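Phosphoribosylaminoimidazole-succinocarboxamide synthase (Pyrococcus horikoshii, PDB 3U55) catalyses the ATP-dependent joining of L-aspartate to the carboxylate of 5-amino-1-(5-phospho-D-ribosyl)imidazole-4-carboxylate, giving SAICAR in de novo purine biosynthesis. Local coordinates at residues 86-91 with 147-152; 52-57 with 76-81; 117-122 with 131-136. One frame throughout, in Å; residues are numbered along the deposited sequence. Where two conformers were deposited one is given.

Interaction 1: residues 86-91 with 147-152; sequences YPLEVV and KKIEEI
Ile149 forks at CB, and both arms reach segment 86-91: CG1 stands anti to the carbonyl carbon (chi1 -74°) and carries CD1 out to Tyr86 and Leu88, while CG2, anti to the backbone N, is left to meet Val90. On that segment the Tyr86 ring, with CG anti to the carbonyl carbon (chi1 -69°), projects toward the helix and presents one face to it. Ile149 CD1 sits over that face almost at its middle, 4.1 Å from the ring centroid and only 10° off the normal, a clean CH-pi contact. The same methyl also touches Leu88, whose CD1 lies 4.0 Å from Ile149 CD1. Two residues along the strand, Val90 CG2 meets Ile149 CG2 at 3.8 Å. Tyr86, Leu88 and Val90 alternate with Pro87 and Glu89, and their CB atoms all point to the helix; a single isoleucine thus spans the whole apolar row. Everything across this contact is carbon against carbon, at ordinary van der Waals spacing. The phenol's polar end is dealt with elsewhere: Tyr86 OH bonds to Glu145, earlier on the same helix, which should help fix the turn of the ring. At the beginning of the row Pro87 is the centre of an inverse gamma turn, with a weak bond from Leu88 N to Tyr86 O. The arrangement is a helix laid on one face of an antiparallel sheet. Helix 143-165 covers strand 84-93 here, and that strand is hydrogen-bonded on its two sides to strands 111-121 and 169-180. Phe178 of strand 169-180 and Ile186 of strand 186-188 touch both Tyr86 and Ile149, continuing the apolar layer beneath the helix.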
loop_
_atom_site.group_PDB
_atom_site.type_symbol
_atom_site.label_atom_id
_atom_site.label_comp_id
_atom_site.label_asym_id
_atom_site.label_seq_id
_atom_site.Cartn_x
_atom_site.Cartn_y
_atom_site.Cartn_z
ATOM N N TYR A 86 -2.478 15.126 -10.428
ATOM C CA TYR A 86 -2.423 13.690 -10.157
ATOM C C TYR A 86 -3.466 13.351 -9.096
ATOM O O TYR A 86 -3.625 14.105 -8.128
ATOM C CB TYR A 86 -1.045 13.272 -9.640
ATOM C CG TYR A 86 0.061 13.342 -10.665
ATOM C CD1 TYR A 86 0.191 12.358 -11.646
ATOM C CD2 TYR A 86 0.979 14.391 -10.652
ATOM C CE1 TYR A 86 1.206 12.413 -12.590
ATOM C CE2 TYR A 86 2.000 14.460 -11.593
ATOM C CZ TYR A 86 2.112 13.467 -12.554
ATOM O OH TYR A 86 3.129 13.531 -13.484
ATOM N N PRO A 87 -4.160 12.205 -9.255
ATOM C CA PRO A 87 -5.140 11.776 -8.260
ATOM C C PRO A 87 -4.443 11.118 -7.063
ATOM O O PRO A 87 -4.773 9.991 -6.698
ATOM C CB PRO A 87 -5.993 10.756 -9.028
ATOM C CG PRO A 87 -5.086 10.190 -10.043
ATOM C CD PRO A 87 -4.080 11.273 -10.398
ATOM N N LEU A 88 -3.483 11.831 -6.471
ATOM C CA LEU A 88 -2.670 11.289 -5.382
ATOM C C LEU A 88 -2.635 12.191 -4.167
ATOM O O LEU A 88 -2.668 13.414 -4.287
ATOM C CB LEU A 88 -1.219 11.068 -5.834
ATOM C CG LEU A 88 -0.901 10.140 -7.008
ATOM C CD1 LEU A 88 0.581 10.272 -7.390
ATOM C CD2 LEU A 88 -1.263 8.689 -6.684
ATOM N N GLU A 89 -2.555 11.562 -2.996
ATOM C CA GLU A 89 -2.081 12.227 -1.795
ATOM C C GLU A 89 -0.771 11.538 -1.415
ATOM O O GLU A 89 -0.720 10.316 -1.300
ATOM C CB GLU A 89 -3.119 12.140 -0.675
ATOM C CG GLU A 89 -4.341 13.025 -0.941
ATOM C CD GLU A 89 -5.479 12.813 0.049
ATOM O OE1 GLU A 89 -6.558 13.405 -0.171
ATOM O OE2 GLU A 89 -5.304 12.063 1.036
ATOM N N VAL A 90 0.288 12.327 -1.273
ATOM C CA VAL A 90 1.623 11.788 -1.009
ATOM C C VAL A 90 1.978 12.151 0.421
ATOM O O VAL A 90 2.086 13.329 0.762
ATOM C CB VAL A 90 2.667 12.343 -2.000
ATOM C CG1 VAL A 90 4.056 11.733 -1.753
ATOM C CG2 VAL A 90 2.226 12.075 -3.441
ATOM N N VAL A 91 2.134 11.133 1.258
ATOM C CA VAL A 91 2.383 11.358 2.678
ATOM C C VAL A 91 3.833 10.989 3.036
ATOM O O VAL A 91 4.272 9.870 2.770
ATOM C CB VAL A 91 1.371 10.560 3.542
ATOM C CG1 VAL A 91 1.634 10.791 5.017
ATOM C CG2 VAL A 91 -0.084 10.931 3.164
ATOM N N LYS A 147 8.717 8.060 -9.318
ATOM C CA LYS A 147 10.051 8.299 -8.764
ATOM C C LYS A 147 10.346 9.787 -8.591
ATOM O O LYS A 147 10.857 10.202 -7.541
ATOM C CB LYS A 147 11.136 7.632 -9.611
ATOM C CG LYS A 147 11.277 6.133 -9.359
ATOM C CD LYS A 147 12.189 5.489 -10.395
ATOM C CE LYS A 147 12.377 4.002 -10.122
ATOM N NZ LYS A 147 13.048 3.323 -11.269
ATOM N N LYS A 148 10.008 10.585 -9.607
ATOM C CA LYS A 148 10.168 12.044 -9.532
ATOM C C LYS A 148 9.351 12.651 -8.394
ATOM O O LYS A 148 9.842 13.514 -7.655
ATOM C CB LYS A 148 9.794 12.715 -10.860
ATOM C CG LYS A 148 10.860 12.606 -11.949
ATOM C CD LYS A 148 10.387 13.261 -13.247
ATOM C CE LYS A 148 11.558 13.539 -14.196
ATOM N NZ LYS A 148 12.363 12.314 -14.484
ATOM N N ILE A 149 8.109 12.191 -8.257
ATOM C CA ILE A 149 7.214 12.649 -7.190
ATOM C C ILE A 149 7.795 12.362 -5.796
ATOM O O ILE A 149 7.822 13.253 -4.945
ATOM C CB ILE A 149 5.792 12.036 -7.339
ATOM C CG1 ILE A 149 5.041 12.712 -8.498
ATOM C CG2 ILE A 149 4.997 12.169 -6.036
ATOM C CD1 ILE A 149 3.842 11.899 -9.026
ATOM N N GLU A 150 8.265 11.136 -5.571
ATOM C CA GLU A 150 8.832 10.782 -4.255
ATOM C C GLU A 150 10.145 11.517 -3.966
ATOM O O GLU A 150 10.407 11.895 -2.827
ATOM C CB GLU A 150 8.977 9.262 -4.096
ATOM C CG GLU A 150 7.617 8.553 -4.163
ATOM C CD GLU A 150 7.610 7.130 -3.636
ATOM O OE1 GLU A 150 8.662 6.448 -3.660
ATOM O OE2 GLU A 150 6.515 6.682 -3.228
ATOM N N GLU A 151 10.944 11.738 -5.006
ATOM C CA GLU A 151 12.184 12.506 -4.893
ATOM C C GLU A 151 11.898 13.935 -4.432
ATOM O O GLU A 151 12.536 14.435 -3.492
ATOM C CB GLU A 151 12.924 12.490 -6.240
ATOM C CG GLU A 151 14.237 13.239 -6.263
ATOM C CD GLU A 151 14.923 13.148 -7.620
ATOM O OE1 GLU A 151 16.160 13.008 -7.645
ATOM O OE2 GLU A 151 14.226 13.196 -8.659
ATOM N N ILE A 152 10.915 14.577 -5.069
ATOM C CA ILE A 152 10.479 15.913 -4.674
ATOM C C ILE A 152 9.986 15.901 -3.217
ATOM O O ILE A 152 10.424 16.714 -2.405
ATOM C CB ILE A 152 9.366 16.472 -5.606
ATOM C CG1 ILE A 152 9.892 16.680 -7.035
ATOM C CG2 ILE A 152 8.836 17.797 -5.065
ATOM C CD1 ILE A 152 8.765 16.838 -8.094
#

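Interaction 2: residues 52-57 with 76-81; sequences LSVIFF and NRLIVE
Leu78 reaches from its strand into the flank of helix 52-57, where Val54, Ser53 and Phe57 receive it. Its CB points at the helix but is still too far off to touch, so the meeting begins one atom further out. CG, set anti to the carbonyl carbon (chi1 -59°), comes to 4.2 Å from Val54 CG2, and from there the two methyls part. CD2 presses on Val54: the separation of Leu78 CD2 from Val54 CG2 is 3.3 Å, tighter than usual van der Waals contact, so the packing is close here, though a single short pair is doubtful evidence of strain. CD1 has the wider set of neighbours. It lies 3.8 Å from the same Val54 CG2, so that one valine methyl is held between the branches of the leucine. On its other flanks Leu78 CD1 approaches Ser53 CB at 4.4 Å and Phe57 CE2 at 4.3 Å, the latter near the plane of the phenylalanine ring, at its edge. In Val54 a chi1 of 170° sets CG1 anti to the backbone N and CG2 anti to the carbonyl carbon, and it is CG2 that meets the leucine. Ser53 contributes carbon alone here; its OG bonds to Asn49 O, one turn back in the helix, and to Ile192 N. The helix segment and the strand segment run in broadly the same direction, 36° apart, with their axes 10.4 Å from each other at closest approach, as in a helix backing one face of a sheet. Strand 77-81 lies inside its antiparallel four-stranded sheet, between strands 22-27 and 69-72. Met25 and Val72 from those neighbours pack on Leu78, Phe69 touches both Val54 and Phe57, and the far side of helix 45-62 rests on helix 220-232 through Leu52 and Phe56.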
loop_
_atom_site.group_PDB
_atom_site.type_symbol
_atom_site.label_atom_id
_atom_site.label_comp_id
_atom_site.label_asym_id
_atom_site.label_seq_id
_atom_site.Cartn_x
_atom_site.Cartn_y
_atom_site.Cartn_z
ATOM N N LEU A 52 0.539 30.627 6.220
ATOM C CA LEU A 52 1.554 29.592 6.415
ATOM C C LEU A 52 1.899 28.855 5.113
ATOM O O LEU A 52 3.064 28.517 4.877
ATOM C CB LEU A 52 1.133 28.625 7.523
ATOM C CG LEU A 52 1.155 29.241 8.924
ATOM C CD1 LEU A 52 0.386 28.377 9.910
ATOM C CD2 LEU A 52 2.584 29.485 9.412
ATOM N N SER A 53 0.900 28.632 4.263
ATOM C CA SER A 53 1.145 28.024 2.952
ATOM C C SER A 53 2.093 28.894 2.132
ATOM O O SER A 53 3.061 28.400 1.560
ATOM C CB SER A 53 -0.163 27.798 2.188
ATOM O OG SER A 53 -0.909 26.726 2.737
ATOM N N VAL A 54 1.809 30.195 2.097
ATOM C CA VAL A 54 2.652 31.165 1.395
ATOM C C VAL A 54 4.090 31.102 1.902
ATOM O O VAL A 54 5.029 31.009 1.106
ATOM C CB VAL A 54 2.079 32.603 1.510
ATOM C CG1 VAL A 54 3.068 33.634 0.995
ATOM C CG2 VAL A 54 0.788 32.710 0.735
ATOM N N ILE A 55 4.255 31.131 3.224
ATOM C CA ILE A 55 5.579 31.043 3.832
ATOM C C ILE A 55 6.323 29.780 3.364
ATOM O O ILE A 55 7.470 29.857 2.916
ATOM C CB ILE A 55 5.511 31.089 5.377
ATOM C CG1 ILE A 55 5.118 32.495 5.850
ATOM C CG2 ILE A 55 6.851 30.677 5.990
ATOM C CD1 ILE A 55 4.558 32.547 7.258
ATOM N N PHE A 56 5.663 28.626 3.468
ATOM C CA PHE A 56 6.282 27.361 3.074
ATOM C C PHE A 56 6.565 27.277 1.575
ATOM O O PHE A 56 7.644 26.837 1.189
ATOM C CB PHE A 56 5.460 26.160 3.549
ATOM C CG PHE A 56 5.430 25.989 5.054
ATOM C CD1 PHE A 56 6.613 25.937 5.794
ATOM C CD2 PHE A 56 4.218 25.847 5.724
ATOM C CE1 PHE A 56 6.583 25.762 7.187
ATOM C CE2 PHE A 56 4.174 25.665 7.103
ATOM C CZ PHE A 56 5.359 25.628 7.841
ATOM N N PHE A 57 5.613 27.693 0.738
ATOM C CA PHE A 57 5.829 27.704 -0.722
ATOM C C PHE A 57 7.033 28.551 -1.115
ATOM O O PHE A 57 7.841 28.135 -1.949
ATOM C CB PHE A 57 4.604 28.204 -1.494
ATOM C CG PHE A 57 3.450 27.228 -1.544
ATOM C CD1 PHE A 57 3.665 25.864 -1.708
ATOM C CD2 PHE A 57 2.137 27.695 -1.465
ATOM C CE1 PHE A 57 2.585 24.972 -1.767
ATOM C CE2 PHE A 57 1.053 26.816 -1.525
ATOM C CZ PHE A 57 1.276 25.454 -1.673
ATOM N N ASN A 76 -7.844 35.655 2.313
ATOM C CA ASN A 76 -7.403 34.264 2.413
ATOM C C ASN A 76 -7.243 33.614 1.042
ATOM O O ASN A 76 -7.404 32.397 0.907
ATOM C CB ASN A 76 -8.414 33.444 3.215
ATOM C CG ASN A 76 -8.601 33.949 4.629
ATOM O OD1 ASN A 76 -7.859 34.812 5.106
ATOM N ND2 ASN A 76 -9.598 33.402 5.315
ATOM N N ARG A 77 -6.930 34.427 0.037
ATOM C CA ARG A 77 -6.873 33.985 -1.357
ATOM C C ARG A 77 -5.446 33.952 -1.889
ATOM O O ARG A 77 -4.690 34.921 -1.722
ATOM C CB ARG A 77 -7.713 34.911 -2.249
ATOM C CG ARG A 77 -9.196 34.961 -1.921
ATOM C CD ARG A 77 -9.913 35.966 -2.816
ATOM N NE ARG A 77 -9.395 37.322 -2.644
ATOM C CZ ARG A 77 -9.914 38.218 -1.810
ATOM N NH1 ARG A 77 -10.966 37.905 -1.066
ATOM N NH2 ARG A 77 -9.376 39.426 -1.714
ATOM N N LEU A 78 -5.086 32.840 -2.527
ATOM C CA LEU A 78 -3.819 32.713 -3.229
ATOM C C LEU A 78 -4.111 32.560 -4.714
ATOM O O LEU A 78 -5.108 31.951 -5.095
ATOM C CB LEU A 78 -3.017 31.495 -2.744
ATOM C CG LEU A 78 -2.591 31.323 -1.281
ATOM C CD1 LEU A 78 -1.404 30.349 -1.199
ATOM C CD2 LEU A 78 -2.233 32.652 -0.644
ATOM N N ILE A 79 -3.244 33.128 -5.544
ATOM C CA ILE A 79 -3.276 32.864 -6.976
ATOM C C ILE A 79 -2.284 31.742 -7.238
ATOM O O ILE A 79 -1.124 31.828 -6.841
ATOM C CB ILE A 79 -2.909 34.095 -7.815
ATOM C CG1 ILE A 79 -3.793 35.287 -7.430
ATOM C CG2 ILE A 79 -3.083 33.785 -9.303
ATOM C CD1 ILE A 79 -3.265 36.615 -7.917
ATOM N N VAL A 80 -2.773 30.691 -7.888
ATOM C CA VAL A 80 -2.006 29.475 -8.125
ATOM C C VAL A 80 -2.071 29.081 -9.600
ATOM O O VAL A 80 -3.025 29.422 -10.305
ATOM C CB VAL A 80 -2.470 28.289 -7.206
ATOM C CG1 VAL A 80 -2.257 28.627 -5.727
ATOM C CG2 VAL A 80 -3.932 27.903 -7.467
ATOM N N GLU A 81 -1.033 28.386 -10.056
ATOM C CA GLU A 81 -0.938 27.886 -11.421
ATOM C C GLU A 81 -1.934 26.745 -11.638
ATOM O O GLU A 81 -2.069 25.864 -10.782
ATOM C CB GLU A 81 0.490 27.392 -11.646
ATOM C CG GLU A 81 0.819 26.944 -13.052
ATOM C CD GLU A 81 2.243 26.429 -13.170
ATOM O OE1 GLU A 81 2.923 26.287 -12.129
ATOM O OE2 GLU A 81 2.682 26.165 -14.307
#

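Interaction 3: residues 117-122 with 131-136; sequences VELYYK and INYYHA
The Tyr133 ring receives Leu119 at its edge: Leu119 CD1 lies near the ring plane, 3.9 Å from Tyr133 CD1, and the two side chains cross at about a right angle. Tyr120 has a carboxylate at its own edge, since its OH donates to Glu118 OE1 over 2.6 Å, meeting that oxygen from 56° above the carboxylate plane; Arg93 forms a salt bridge with the same oxygen. Between the strand and the helix sits Ile131. Its CG1 takes the crowded position between backbone N and carbonyl carbon (chi1 56°), 4.0 Å from Leu119 CB, while Ile131 CG2 meets Tyr121 CB at 3.7 Å. With an alanine at Ile131, a gap would probably open beside the strand, and Leu119 CB and Tyr121 CB would lose their apolar partners. The backbones are joined by a nearly straight bond, Ile131 N to Leu119 O, 2.9 Å and 171°. A water extends the link, accepting from Leu119 N and donating to Ile131 O at 2.7 Å. Just beyond, Asn132 is the N-cap of helix 133-138, its OD1 accepting from His135 N at 3.1 Å and, weakly, from Tyr134 N. Strand 111-121 pairs with strand 84-93, Leu88 of which touches Ile131, while Tyr133 packs on Ile146 of helix 143-165 and meets Tyr133 of the second subunit, placing the contact at the dimer interface.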
loop_
_atom_site.group_PDB
_atom_site.type_symbol
_atom_site.label_atom_id
_atom_site.label_comp_id
_atom_site.label_asym_id
_atom_site.label_seq_id
_atom_site.Cartn_x
_atom_site.Cartn_y
_atom_site.Cartn_z
ATOM N N VAL A 117 7.466 7.061 2.722
ATOM C CA VAL A 117 6.594 7.765 1.764
ATOM C C VAL A 117 5.452 6.828 1.405
ATOM O O VAL A 117 5.681 5.664 1.058
ATOM C CB VAL A 117 7.353 8.218 0.481
ATOM C CG1 VAL A 117 6.415 8.967 -0.487
ATOM C CG2 VAL A 117 8.547 9.098 0.841
ATOM N N GLU A 118 4.224 7.332 1.525
ATOM C CA GLU A 118 3.033 6.558 1.203
ATOM C C GLU A 118 2.257 7.268 0.114
ATOM O O GLU A 118 2.142 8.499 0.120
ATOM C CB GLU A 118 2.134 6.378 2.430
ATOM C CG GLU A 118 2.769 5.561 3.555
ATOM C CD GLU A 118 2.004 5.655 4.868
ATOM O OE1 GLU A 118 1.068 6.475 4.987
ATOM O OE2 GLU A 118 2.358 4.916 5.805
ATOM N N LEU A 119 1.743 6.488 -0.831
ATOM C CA LEU A 119 0.891 7.031 -1.890
ATOM C C LEU A 119 -0.546 6.620 -1.631
ATOM O O LEU A 119 -0.817 5.453 -1.342
ATOM C CB LEU A 119 1.332 6.503 -3.258
ATOM C CG LEU A 119 2.806 6.712 -3.631
ATOM C CD1 LEU A 119 3.167 5.953 -4.907
ATOM C CD2 LEU A 119 3.093 8.199 -3.793
ATOM N N TYR A 120 -1.456 7.586 -1.734
ATOM C CA TYR A 120 -2.885 7.336 -1.588
ATOM C C TYR A 120 -3.600 7.768 -2.850
ATOM O O TYR A 120 -3.331 8.832 -3.401
ATOM C CB TYR A 120 -3.470 8.052 -0.368
ATOM C CG TYR A 120 -2.942 7.499 0.928
ATOM C CD1 TYR A 120 -3.609 6.465 1.588
ATOM C CD2 TYR A 120 -1.756 7.988 1.483
ATOM C CE1 TYR A 120 -3.116 5.930 2.765
ATOM C CE2 TYR A 120 -1.255 7.464 2.666
ATOM C CZ TYR A 120 -1.944 6.439 3.303
ATOM O OH TYR A 120 -1.452 5.909 4.469
ATOM N N TYR A 121 -4.485 6.905 -3.316
ATOM C CA TYR A 121 -5.286 7.193 -4.498
ATOM C C TYR A 121 -6.482 8.062 -4.105
ATOM O O TYR A 121 -7.318 7.641 -3.311
ATOM C CB TYR A 121 -5.731 5.872 -5.128
ATOM C CG TYR A 121 -6.752 5.988 -6.239
ATOM C CD1 TYR A 121 -6.679 7.008 -7.188
ATOM C CD2 TYR A 121 -7.776 5.050 -6.355
ATOM C CE1 TYR A 121 -7.627 7.104 -8.222
ATOM C CE2 TYR A 121 -8.716 5.135 -7.380
ATOM C CZ TYR A 121 -8.639 6.162 -8.300
ATOM O OH TYR A 121 -9.580 6.228 -9.311
ATOM N N LYS A 122 -6.556 9.275 -4.654
ATOM C CA LYS A 122 -7.672 10.179 -4.356
ATOM C C LYS A 122 -8.935 9.695 -5.058
ATOM O O LYS A 122 -9.053 9.788 -6.280
ATOM C CB LYS A 122 -7.351 11.620 -4.761
ATOM C CG LYS A 122 -6.389 12.336 -3.830
ATOM C CD LYS A 122 -6.092 13.764 -4.307
ATOM C CE LYS A 122 -7.291 14.697 -4.150
ATOM N NZ LYS A 122 -7.450 15.159 -2.745
ATOM N N ILE A 131 -1.970 2.967 -2.221
ATOM C CA ILE A 131 -1.603 2.250 -3.436
ATOM C C ILE A 131 -0.085 2.128 -3.531
ATOM O O ILE A 131 0.645 2.830 -2.831
ATOM C CB ILE A 131 -2.152 2.923 -4.726
ATOM C CG1 ILE A 131 -1.703 4.388 -4.825
ATOM C CG2 ILE A 131 -3.686 2.770 -4.807
ATOM C CD1 ILE A 131 -1.868 5.000 -6.225
ATOM N N ASN A 132 0.380 1.228 -4.391
ATOM C CA ASN A 132 1.812 1.122 -4.669
ATOM C C ASN A 132 2.118 1.549 -6.117
ATOM O O ASN A 132 1.224 2.047 -6.820
ATOM C CB ASN A 132 2.340 -0.283 -4.325
ATOM C CG ASN A 132 1.741 -1.371 -5.197
ATOM O OD1 ASN A 132 1.466 -1.146 -6.367
ATOM N ND2 ASN A 132 1.551 -2.564 -4.632
ATOM N N TYR A 133 3.361 1.355 -6.558
ATOM C CA TYR A 133 3.787 1.808 -7.892
ATOM C C TYR A 133 3.055 1.091 -9.021
ATOM O O TYR A 133 2.848 1.672 -10.085
ATOM C CB TYR A 133 5.300 1.632 -8.095
ATOM C CG TYR A 133 6.184 2.255 -7.028
ATOM C CD1 TYR A 133 5.721 3.286 -6.209
ATOM C CD2 TYR A 133 7.500 1.824 -6.858
ATOM C CE1 TYR A 133 6.540 3.857 -5.243
ATOM C CE2 TYR A 133 8.324 2.396 -5.903
ATOM C CZ TYR A 133 7.845 3.406 -5.100
ATOM O OH TYR A 133 8.672 3.958 -4.146
ATOM N N TYR A 134 2.678 -0.166 -8.787
ATOM C CA TYR A 134 1.962 -0.955 -9.792
ATOM C C TYR A 134 0.541 -0.436 -9.966
ATOM O O TYR A 134 0.064 -0.331 -11.098
ATOM C CB TYR A 134 1.916 -2.440 -9.426
ATOM C CG TYR A 134 3.263 -3.117 -9.356
ATOM C CD1 TYR A 134 3.799 -3.766 -10.470
ATOM C CD2 TYR A 134 3.999 -3.125 -8.170
ATOM C CE1 TYR A 134 5.037 -4.398 -10.407
ATOM C CE2 TYR A 134 5.235 -3.755 -8.095
ATOM C CZ TYR A 134 5.745 -4.390 -9.216
ATOM O OH TYR A 134 6.964 -5.017 -9.134
ATOM N N HIS A 135 -0.139 -0.116 -8.862
ATOM C CA HIS A 135 -1.491 0.455 -8.979
ATOM C C HIS A 135 -1.412 1.792 -9.712
ATOM O O HIS A 135 -2.272 2.098 -10.548
ATOM C CB HIS A 135 -2.172 0.695 -7.627
ATOM C CG HIS A 135 -2.170 -0.480 -6.700
ATOM N ND1 HIS A 135 -2.909 -1.620 -6.926
ATOM C CD2 HIS A 135 -1.548 -0.666 -5.514
ATOM C CE1 HIS A 135 -2.722 -2.465 -5.926
ATOM N NE2 HIS A 135 -1.903 -1.907 -5.055
ATOM N N ALA A 136 -0.390 2.593 -9.384
ATOM C CA ALA A 136 -0.229 3.927 -9.982
ATOM C C ALA A 136 -0.095 3.841 -11.504
ATOM O O ALA A 136 -0.660 4.669 -12.233
ATOM C CB ALA A 136 0.974 4.647 -9.391
HETATM O O HOH W 1 2.473 3.691 -1.055
#

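All three contacts are largely buried but differ in place and chemistry. Interactions 1 and 2 are both helix-on-sheet layers of carbon alone, in different sheets and about 19 Å apart centre to centre, without touching. Interaction 3 adds a backbone bond and a bridging water to its apolar pairs, with a helix cap inside segment 131-136, and it faces the second subunit. It lies within the chain loop closed by interaction 1 and shares its sheet, strands 84-93 and 111-121 being neighbours. The two are joined by Glu150 OE1 and Tyr133 OH, 2.5 Å apart, probably hydrogen-bonded, and by a probable backbone bond from Lys122 N to Pro87 O. Interaction 2 lies across the chain's centre from interaction 3.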